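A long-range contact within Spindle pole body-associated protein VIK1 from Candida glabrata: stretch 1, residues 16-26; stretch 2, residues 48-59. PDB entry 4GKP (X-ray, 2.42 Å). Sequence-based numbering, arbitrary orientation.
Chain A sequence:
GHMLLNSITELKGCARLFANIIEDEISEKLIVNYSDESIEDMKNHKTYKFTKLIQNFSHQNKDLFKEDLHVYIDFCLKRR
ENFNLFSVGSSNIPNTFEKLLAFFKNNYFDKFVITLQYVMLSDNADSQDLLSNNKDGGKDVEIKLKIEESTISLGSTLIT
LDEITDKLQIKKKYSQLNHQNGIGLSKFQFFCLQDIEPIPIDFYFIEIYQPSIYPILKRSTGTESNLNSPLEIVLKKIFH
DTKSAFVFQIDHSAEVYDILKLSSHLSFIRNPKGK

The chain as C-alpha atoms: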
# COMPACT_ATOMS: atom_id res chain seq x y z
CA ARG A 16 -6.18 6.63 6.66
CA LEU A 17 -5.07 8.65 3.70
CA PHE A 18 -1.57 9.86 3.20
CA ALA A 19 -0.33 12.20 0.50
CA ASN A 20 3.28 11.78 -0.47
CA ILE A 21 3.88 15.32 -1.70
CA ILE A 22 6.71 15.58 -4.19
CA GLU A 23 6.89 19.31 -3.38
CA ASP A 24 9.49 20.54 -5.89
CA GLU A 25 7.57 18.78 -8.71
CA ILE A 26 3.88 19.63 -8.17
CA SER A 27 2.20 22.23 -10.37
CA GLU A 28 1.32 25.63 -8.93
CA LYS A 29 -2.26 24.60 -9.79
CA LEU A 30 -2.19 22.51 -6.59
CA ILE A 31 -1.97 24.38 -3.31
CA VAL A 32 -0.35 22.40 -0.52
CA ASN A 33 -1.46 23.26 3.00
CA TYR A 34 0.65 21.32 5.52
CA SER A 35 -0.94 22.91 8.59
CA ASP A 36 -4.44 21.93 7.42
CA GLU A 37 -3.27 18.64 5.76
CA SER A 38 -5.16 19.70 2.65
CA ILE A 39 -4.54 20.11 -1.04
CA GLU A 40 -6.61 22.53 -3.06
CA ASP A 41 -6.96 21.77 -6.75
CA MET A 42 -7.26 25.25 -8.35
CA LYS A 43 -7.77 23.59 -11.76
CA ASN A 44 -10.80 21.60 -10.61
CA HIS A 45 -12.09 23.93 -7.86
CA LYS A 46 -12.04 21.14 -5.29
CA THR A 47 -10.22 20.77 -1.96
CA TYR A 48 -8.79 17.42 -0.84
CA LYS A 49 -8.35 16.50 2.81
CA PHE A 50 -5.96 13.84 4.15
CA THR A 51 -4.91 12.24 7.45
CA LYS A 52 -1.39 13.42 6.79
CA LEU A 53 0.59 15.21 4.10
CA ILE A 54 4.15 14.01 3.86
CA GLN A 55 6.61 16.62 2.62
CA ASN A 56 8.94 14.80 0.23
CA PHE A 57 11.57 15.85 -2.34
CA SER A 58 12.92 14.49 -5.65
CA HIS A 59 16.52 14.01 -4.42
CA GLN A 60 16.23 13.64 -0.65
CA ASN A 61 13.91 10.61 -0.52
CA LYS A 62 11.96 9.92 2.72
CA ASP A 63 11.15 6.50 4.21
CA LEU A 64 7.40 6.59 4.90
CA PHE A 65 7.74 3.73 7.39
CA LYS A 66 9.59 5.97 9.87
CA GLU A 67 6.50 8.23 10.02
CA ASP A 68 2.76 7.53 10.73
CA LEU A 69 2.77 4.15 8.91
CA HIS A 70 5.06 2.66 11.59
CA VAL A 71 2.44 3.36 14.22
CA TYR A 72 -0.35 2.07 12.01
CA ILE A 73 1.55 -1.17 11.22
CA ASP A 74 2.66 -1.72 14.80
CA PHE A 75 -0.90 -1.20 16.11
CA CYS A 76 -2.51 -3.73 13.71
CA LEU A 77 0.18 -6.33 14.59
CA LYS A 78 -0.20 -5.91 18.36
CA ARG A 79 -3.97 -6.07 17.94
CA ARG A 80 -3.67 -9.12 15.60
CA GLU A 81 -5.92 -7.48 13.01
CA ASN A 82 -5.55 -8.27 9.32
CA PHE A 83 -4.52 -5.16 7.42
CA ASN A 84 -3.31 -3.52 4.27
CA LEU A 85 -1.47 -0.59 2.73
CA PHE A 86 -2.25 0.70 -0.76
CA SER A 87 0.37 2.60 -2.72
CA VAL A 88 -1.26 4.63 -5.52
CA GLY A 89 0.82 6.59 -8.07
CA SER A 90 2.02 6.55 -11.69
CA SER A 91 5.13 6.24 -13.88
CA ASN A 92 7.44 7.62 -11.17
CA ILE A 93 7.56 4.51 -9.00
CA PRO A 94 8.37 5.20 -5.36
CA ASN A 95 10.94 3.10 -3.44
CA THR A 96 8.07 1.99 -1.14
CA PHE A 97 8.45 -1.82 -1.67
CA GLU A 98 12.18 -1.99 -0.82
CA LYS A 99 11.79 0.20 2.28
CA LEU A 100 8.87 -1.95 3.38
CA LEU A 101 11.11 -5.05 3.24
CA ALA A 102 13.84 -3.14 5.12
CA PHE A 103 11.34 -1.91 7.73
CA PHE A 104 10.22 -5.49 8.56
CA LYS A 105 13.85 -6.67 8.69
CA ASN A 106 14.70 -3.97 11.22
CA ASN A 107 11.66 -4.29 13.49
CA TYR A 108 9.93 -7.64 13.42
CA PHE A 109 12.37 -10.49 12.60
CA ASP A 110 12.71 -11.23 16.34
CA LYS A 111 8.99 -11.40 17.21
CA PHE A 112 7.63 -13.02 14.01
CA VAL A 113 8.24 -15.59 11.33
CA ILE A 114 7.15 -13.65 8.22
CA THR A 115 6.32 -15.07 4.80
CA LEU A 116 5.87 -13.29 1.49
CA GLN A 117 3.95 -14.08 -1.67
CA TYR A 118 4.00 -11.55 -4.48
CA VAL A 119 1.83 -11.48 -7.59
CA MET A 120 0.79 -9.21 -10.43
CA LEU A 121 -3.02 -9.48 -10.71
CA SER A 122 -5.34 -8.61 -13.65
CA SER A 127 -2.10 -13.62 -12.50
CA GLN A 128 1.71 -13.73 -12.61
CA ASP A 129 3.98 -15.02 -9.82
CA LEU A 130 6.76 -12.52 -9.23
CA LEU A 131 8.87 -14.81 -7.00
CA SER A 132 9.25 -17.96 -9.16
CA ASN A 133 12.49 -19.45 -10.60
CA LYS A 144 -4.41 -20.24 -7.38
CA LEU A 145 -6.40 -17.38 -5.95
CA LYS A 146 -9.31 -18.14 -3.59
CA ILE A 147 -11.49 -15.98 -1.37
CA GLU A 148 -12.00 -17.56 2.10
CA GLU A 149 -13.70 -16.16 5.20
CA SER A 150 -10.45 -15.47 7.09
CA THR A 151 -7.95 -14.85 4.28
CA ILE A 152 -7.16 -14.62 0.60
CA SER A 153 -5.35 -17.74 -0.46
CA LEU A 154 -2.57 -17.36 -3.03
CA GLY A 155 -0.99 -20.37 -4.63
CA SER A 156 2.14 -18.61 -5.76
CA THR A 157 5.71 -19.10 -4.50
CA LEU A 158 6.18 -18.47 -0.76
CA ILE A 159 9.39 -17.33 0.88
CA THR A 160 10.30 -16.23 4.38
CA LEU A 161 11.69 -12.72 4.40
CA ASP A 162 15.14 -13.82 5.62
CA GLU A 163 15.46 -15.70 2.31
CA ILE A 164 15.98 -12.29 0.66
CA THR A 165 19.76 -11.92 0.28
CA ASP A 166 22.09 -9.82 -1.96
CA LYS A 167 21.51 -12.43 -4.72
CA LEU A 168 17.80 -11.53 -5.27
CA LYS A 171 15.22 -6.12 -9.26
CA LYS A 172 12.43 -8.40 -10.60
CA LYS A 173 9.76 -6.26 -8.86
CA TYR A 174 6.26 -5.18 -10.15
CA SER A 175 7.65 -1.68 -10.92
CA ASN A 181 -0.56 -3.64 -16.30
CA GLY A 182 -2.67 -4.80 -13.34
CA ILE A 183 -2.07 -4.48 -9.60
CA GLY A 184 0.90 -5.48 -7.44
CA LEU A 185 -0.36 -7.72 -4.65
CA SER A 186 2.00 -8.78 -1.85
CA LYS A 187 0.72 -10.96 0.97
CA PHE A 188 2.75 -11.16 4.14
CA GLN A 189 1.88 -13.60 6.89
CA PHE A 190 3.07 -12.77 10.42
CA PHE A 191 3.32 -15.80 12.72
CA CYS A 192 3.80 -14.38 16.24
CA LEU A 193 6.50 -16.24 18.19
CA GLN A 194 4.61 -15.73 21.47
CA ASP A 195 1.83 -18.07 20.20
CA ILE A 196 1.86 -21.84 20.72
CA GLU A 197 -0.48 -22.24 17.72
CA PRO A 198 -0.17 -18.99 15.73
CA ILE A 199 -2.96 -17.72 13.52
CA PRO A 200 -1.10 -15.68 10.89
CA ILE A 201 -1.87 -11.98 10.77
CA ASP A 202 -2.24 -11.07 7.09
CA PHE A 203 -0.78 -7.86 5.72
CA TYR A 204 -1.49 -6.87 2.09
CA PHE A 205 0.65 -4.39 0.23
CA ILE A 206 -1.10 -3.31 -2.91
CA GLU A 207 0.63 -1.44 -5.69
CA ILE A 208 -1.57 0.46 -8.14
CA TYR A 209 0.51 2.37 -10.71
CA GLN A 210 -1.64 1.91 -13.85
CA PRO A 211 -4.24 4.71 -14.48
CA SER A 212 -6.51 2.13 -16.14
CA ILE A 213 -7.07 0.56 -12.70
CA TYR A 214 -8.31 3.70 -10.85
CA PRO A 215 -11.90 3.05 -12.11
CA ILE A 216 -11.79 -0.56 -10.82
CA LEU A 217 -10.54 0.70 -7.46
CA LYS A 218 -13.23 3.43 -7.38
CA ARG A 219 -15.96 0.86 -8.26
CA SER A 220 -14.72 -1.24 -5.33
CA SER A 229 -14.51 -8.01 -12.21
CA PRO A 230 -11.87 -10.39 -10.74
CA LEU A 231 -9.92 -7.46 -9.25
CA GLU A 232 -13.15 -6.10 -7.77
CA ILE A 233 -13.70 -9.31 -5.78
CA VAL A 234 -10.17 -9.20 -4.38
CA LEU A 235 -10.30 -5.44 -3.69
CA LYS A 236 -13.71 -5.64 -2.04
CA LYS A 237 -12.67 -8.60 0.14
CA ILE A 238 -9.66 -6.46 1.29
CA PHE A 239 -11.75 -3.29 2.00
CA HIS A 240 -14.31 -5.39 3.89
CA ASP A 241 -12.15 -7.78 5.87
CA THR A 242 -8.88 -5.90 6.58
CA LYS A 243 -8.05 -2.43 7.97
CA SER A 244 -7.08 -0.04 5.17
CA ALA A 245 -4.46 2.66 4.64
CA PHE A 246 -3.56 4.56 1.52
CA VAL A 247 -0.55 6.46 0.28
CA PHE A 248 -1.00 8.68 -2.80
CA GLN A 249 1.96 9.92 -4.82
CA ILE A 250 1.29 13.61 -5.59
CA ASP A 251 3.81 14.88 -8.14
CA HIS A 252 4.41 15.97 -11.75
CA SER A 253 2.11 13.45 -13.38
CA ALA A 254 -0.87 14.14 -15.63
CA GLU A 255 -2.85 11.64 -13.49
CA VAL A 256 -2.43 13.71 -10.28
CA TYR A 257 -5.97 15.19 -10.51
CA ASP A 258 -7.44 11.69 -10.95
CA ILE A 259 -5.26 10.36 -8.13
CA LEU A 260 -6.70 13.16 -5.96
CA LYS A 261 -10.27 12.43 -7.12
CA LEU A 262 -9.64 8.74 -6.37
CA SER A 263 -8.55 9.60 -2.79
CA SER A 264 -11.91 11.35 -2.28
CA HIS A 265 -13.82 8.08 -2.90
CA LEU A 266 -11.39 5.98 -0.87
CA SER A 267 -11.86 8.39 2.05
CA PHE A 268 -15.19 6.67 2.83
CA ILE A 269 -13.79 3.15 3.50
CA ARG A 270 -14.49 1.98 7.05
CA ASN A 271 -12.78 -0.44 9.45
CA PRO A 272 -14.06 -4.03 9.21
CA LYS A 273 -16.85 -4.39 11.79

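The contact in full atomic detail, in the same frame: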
# COMPACT_ATOMS: atom_id res chain seq x y z
N ARG A 16 -7.56 6.06 6.43
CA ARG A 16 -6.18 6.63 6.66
C ARG A 16 -5.57 6.94 5.31
O ARG A 16 -5.25 6.03 4.54
CB ARG A 16 -5.28 5.64 7.42
CG ARG A 16 -5.76 5.32 8.82
CD ARG A 16 -5.43 3.88 9.21
NE ARG A 16 -6.33 3.41 10.26
CZ ARG A 16 -7.34 2.56 10.10
NH1 ARG A 16 -7.62 2.01 8.91
NH2 ARG A 16 -8.08 2.25 11.15
N LEU A 17 -5.43 8.23 5.03
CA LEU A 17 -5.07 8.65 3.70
C LEU A 17 -3.88 9.57 3.77
O LEU A 17 -3.97 10.67 4.28
CB LEU A 17 -6.22 9.38 3.02
CG LEU A 17 -7.58 8.73 2.89
CD1 LEU A 17 -8.57 9.83 2.54
CD2 LEU A 17 -7.61 7.65 1.82
N PHE A 18 -2.78 9.10 3.21
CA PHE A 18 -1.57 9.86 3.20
C PHE A 18 -1.28 10.38 1.80
O PHE A 18 -1.53 9.70 0.80
CB PHE A 18 -0.43 9.03 3.79
CG PHE A 18 -0.75 8.44 5.13
CD1 PHE A 18 -0.59 9.18 6.29
CD2 PHE A 18 -1.26 7.15 5.24
CE1 PHE A 18 -0.91 8.64 7.53
CE2 PHE A 18 -1.59 6.61 6.48
CZ PHE A 18 -1.42 7.35 7.63
N ALA A 19 -0.77 11.61 1.75
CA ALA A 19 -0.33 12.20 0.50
C ALA A 19 1.17 12.35 0.54
O ALA A 19 1.70 13.09 1.36
CB ALA A 19 -1.00 13.55 0.27
N ASN A 20 1.85 11.63 -0.32
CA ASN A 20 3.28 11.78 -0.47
C ASN A 20 3.46 12.91 -1.47
O ASN A 20 3.23 12.75 -2.67
CB ASN A 20 3.90 10.46 -0.94
CG ASN A 20 5.36 10.33 -0.57
OD1 ASN A 20 5.89 11.12 0.19
ND2 ASN A 20 6.02 9.32 -1.12
N ILE A 21 3.82 14.08 -0.95
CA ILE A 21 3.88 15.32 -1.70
C ILE A 21 5.28 15.41 -2.26
O ILE A 21 6.24 15.56 -1.51
CB ILE A 21 3.62 16.54 -0.76
CG1 ILE A 21 2.33 16.37 0.06
CG2 ILE A 21 3.64 17.87 -1.52
CD1 ILE A 21 1.05 16.59 -0.72
N ILE A 22 5.42 15.31 -3.58
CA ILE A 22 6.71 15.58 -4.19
C ILE A 22 6.77 17.09 -4.49
O ILE A 22 6.50 17.53 -5.61
CB ILE A 22 7.00 14.66 -5.41
CG1 ILE A 22 6.62 13.20 -5.10
CG2 ILE A 22 8.48 14.75 -5.81
CD1 ILE A 22 7.43 12.55 -4.00
N GLU A 23 7.12 17.86 -3.45
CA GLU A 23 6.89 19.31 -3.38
C GLU A 23 7.52 20.13 -4.51
O GLU A 23 6.88 21.01 -5.06
CB GLU A 23 7.35 19.86 -2.03
CG GLU A 23 6.77 21.21 -1.65
CD GLU A 23 7.37 21.74 -0.36
OE1 GLU A 23 6.64 21.77 0.66
OE2 GLU A 23 8.57 22.10 -0.35
N ASP A 24 8.78 19.84 -4.83
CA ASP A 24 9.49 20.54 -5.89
C ASP A 24 9.02 20.14 -7.31
O ASP A 24 9.51 20.70 -8.29
CB ASP A 24 11.01 20.33 -5.76
CG ASP A 24 11.43 18.89 -5.97
OD1 ASP A 24 10.84 17.99 -5.34
OD2 ASP A 24 12.36 18.65 -6.77
N GLU A 25 8.08 19.21 -7.41
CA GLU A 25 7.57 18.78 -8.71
C GLU A 25 6.11 19.11 -9.00
O GLU A 25 5.69 19.08 -10.15
CB GLU A 25 7.79 17.29 -8.91
CG GLU A 25 9.22 16.89 -9.25
CD GLU A 25 9.34 15.41 -9.56
OE1 GLU A 25 8.39 14.84 -10.14
OE2 GLU A 25 10.40 14.82 -9.23
N ILE A 26 5.32 19.42 -7.97
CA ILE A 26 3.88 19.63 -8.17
C ILE A 26 3.60 20.97 -8.84
O ILE A 26 4.29 21.96 -8.58
CB ILE A 26 3.06 19.51 -6.85
CG1 ILE A 26 3.48 20.57 -5.83
CG2 ILE A 26 3.19 18.12 -6.25
CD1 ILE A 26 2.31 21.09 -5.03
N TYR A 48 -8.98 18.80 -1.27
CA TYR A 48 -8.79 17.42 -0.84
C TYR A 48 -8.14 17.34 0.54
O TYR A 48 -7.04 17.87 0.76
CB TYR A 48 -7.98 16.65 -1.89
CG TYR A 48 -8.73 16.50 -3.19
CD1 TYR A 48 -9.79 15.60 -3.30
CD2 TYR A 48 -8.41 17.28 -4.29
CE1 TYR A 48 -10.49 15.47 -4.49
CE2 TYR A 48 -9.10 17.16 -5.49
CZ TYR A 48 -10.14 16.25 -5.57
OH TYR A 48 -10.84 16.11 -6.74
N LYS A 49 -8.84 16.67 1.45
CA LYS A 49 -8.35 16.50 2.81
C LYS A 49 -7.73 15.11 3.01
O LYS A 49 -8.17 14.12 2.41
CB LYS A 49 -9.47 16.76 3.84
N PHE A 50 -6.70 15.06 3.85
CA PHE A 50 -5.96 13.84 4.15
C PHE A 50 -5.71 13.69 5.66
O PHE A 50 -5.78 14.68 6.40
CB PHE A 50 -4.61 13.87 3.41
CG PHE A 50 -4.75 13.83 1.91
CD1 PHE A 50 -4.92 12.61 1.24
CD2 PHE A 50 -4.71 15.00 1.15
CE1 PHE A 50 -5.04 12.57 -0.14
CE2 PHE A 50 -4.83 14.97 -0.23
CZ PHE A 50 -4.99 13.75 -0.88
N THR A 51 -5.41 12.47 6.10
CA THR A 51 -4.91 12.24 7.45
C THR A 51 -3.60 12.98 7.65
O THR A 51 -3.39 13.64 8.67
CB THR A 51 -4.64 10.76 7.74
OG1 THR A 51 -5.75 9.96 7.31
CG2 THR A 51 -4.36 10.55 9.24
N LYS A 52 -2.71 12.85 6.68
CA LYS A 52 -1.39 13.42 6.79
C LYS A 52 -0.80 13.69 5.40
O LYS A 52 -0.84 12.84 4.52
CB LYS A 52 -0.49 12.48 7.60
CG LYS A 52 0.91 13.00 7.91
CD LYS A 52 0.92 13.85 9.17
CE LYS A 52 2.29 14.48 9.40
NZ LYS A 52 3.26 13.49 9.94
N LEU A 53 -0.29 14.91 5.22
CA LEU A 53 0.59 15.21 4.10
C LEU A 53 1.99 14.84 4.53
O LEU A 53 2.37 15.09 5.66
CB LEU A 53 0.55 16.70 3.75
CG LEU A 53 -0.49 17.26 2.77
CD1 LEU A 53 -1.85 16.60 2.86
CD2 LEU A 53 -0.59 18.77 2.96
N ILE A 54 2.75 14.25 3.62
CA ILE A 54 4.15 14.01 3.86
C ILE A 54 4.91 14.88 2.88
O ILE A 54 4.71 14.77 1.67
CB ILE A 54 4.51 12.52 3.65
CG1 ILE A 54 3.79 11.67 4.69
CG2 ILE A 54 6.02 12.31 3.73
CD1 ILE A 54 3.19 10.39 4.14
N GLN A 55 5.74 15.77 3.42
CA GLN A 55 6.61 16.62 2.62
C GLN A 55 7.84 15.83 2.14
O GLN A 55 8.73 15.48 2.91
CB GLN A 55 7.05 17.87 3.39
CG GLN A 55 7.69 18.93 2.50
CD GLN A 55 8.52 19.96 3.25
OE1 GLN A 55 8.95 19.73 4.37
NE2 GLN A 55 8.75 21.10 2.62
N ASN A 56 7.89 15.60 0.84
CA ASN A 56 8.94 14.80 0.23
C ASN A 56 9.62 15.59 -0.90
O ASN A 56 9.05 16.56 -1.41
CB ASN A 56 8.32 13.50 -0.29
CG ASN A 56 9.21 12.30 -0.11
OD1 ASN A 56 10.44 12.41 -0.10
ND2 ASN A 56 8.60 11.13 0.03
N PHE A 57 10.83 15.18 -1.28
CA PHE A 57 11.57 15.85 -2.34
C PHE A 57 12.20 14.87 -3.32
O PHE A 57 12.47 13.72 -2.97
CB PHE A 57 12.64 16.77 -1.76
CG PHE A 57 12.08 17.95 -1.02
CD1 PHE A 57 11.64 19.07 -1.71
CD2 PHE A 57 11.99 17.93 0.38
CE1 PHE A 57 11.12 20.16 -1.02
CE2 PHE A 57 11.47 19.01 1.06
CZ PHE A 57 11.03 20.13 0.36
N SER A 58 12.45 15.34 -4.55
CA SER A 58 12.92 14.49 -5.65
C SER A 58 14.30 13.87 -5.43
O SER A 58 14.59 12.82 -6.00
CB SER A 58 12.89 15.27 -6.98
N HIS A 59 15.15 14.51 -4.63
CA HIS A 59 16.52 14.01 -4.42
C HIS A 59 16.85 13.58 -3.01
O HIS A 59 17.76 12.78 -2.80
CB HIS A 59 17.55 15.00 -4.96
CG HIS A 59 17.62 15.05 -6.47
ND1 HIS A 59 17.50 16.19 -7.17
CD2 HIS A 59 17.80 14.03 -7.41
CE1 HIS A 59 17.60 15.93 -8.49
NE2 HIS A 59 17.78 14.61 -8.64

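Parallel β-strands distant in sequence are joined by a backbone ladder in which alternate residues of each strand turn both N and O toward the other, each bonding to two residues that flank its partner, and VIK1 offers a compact example. Tyr 48 lies out of reach, and contact becomes substantial at Phe 50, whose ring lays one face against Ala 19: the methyl CB sits 3.9 Å from the ring centroid, almost on its normal, a CH-pi contact. Thr 51 opens the ladder, its OG1 accepting a hydrogen bond from Leu 17 N (2.9 Å). From Lys 52 the strands run parallel, pairing Phe 18 with Lys 52 through Ile 22 with Asn 56. Lys 52 O accepts from Ala 19 N (3.0 Å).

Side chains alternate between faces. Leu 53 joins Ala 19 and Ile 21 on one; on the other, Ile 54 CD1 packs 3.9 Å from Phe 18 CB, while Ile 54 answers Ala 19 O through its N (2.7 Å) and Ile 21 N through its O (2.9 Å). Gln 55 NE2 reaches Glu 23 OE1 (3.0 Å). Asn 56 continues the ladder, its N bonding Ile 21 O (2.9 Å) and its O receiving Glu 23 N (3.1 Å); its ND2 donates to Asn 20 OD1 (2.7 Å), pairing two buried amides. Beyond the strand, Ser 58 N donates to Asp 24 OD1 (3.2 Å).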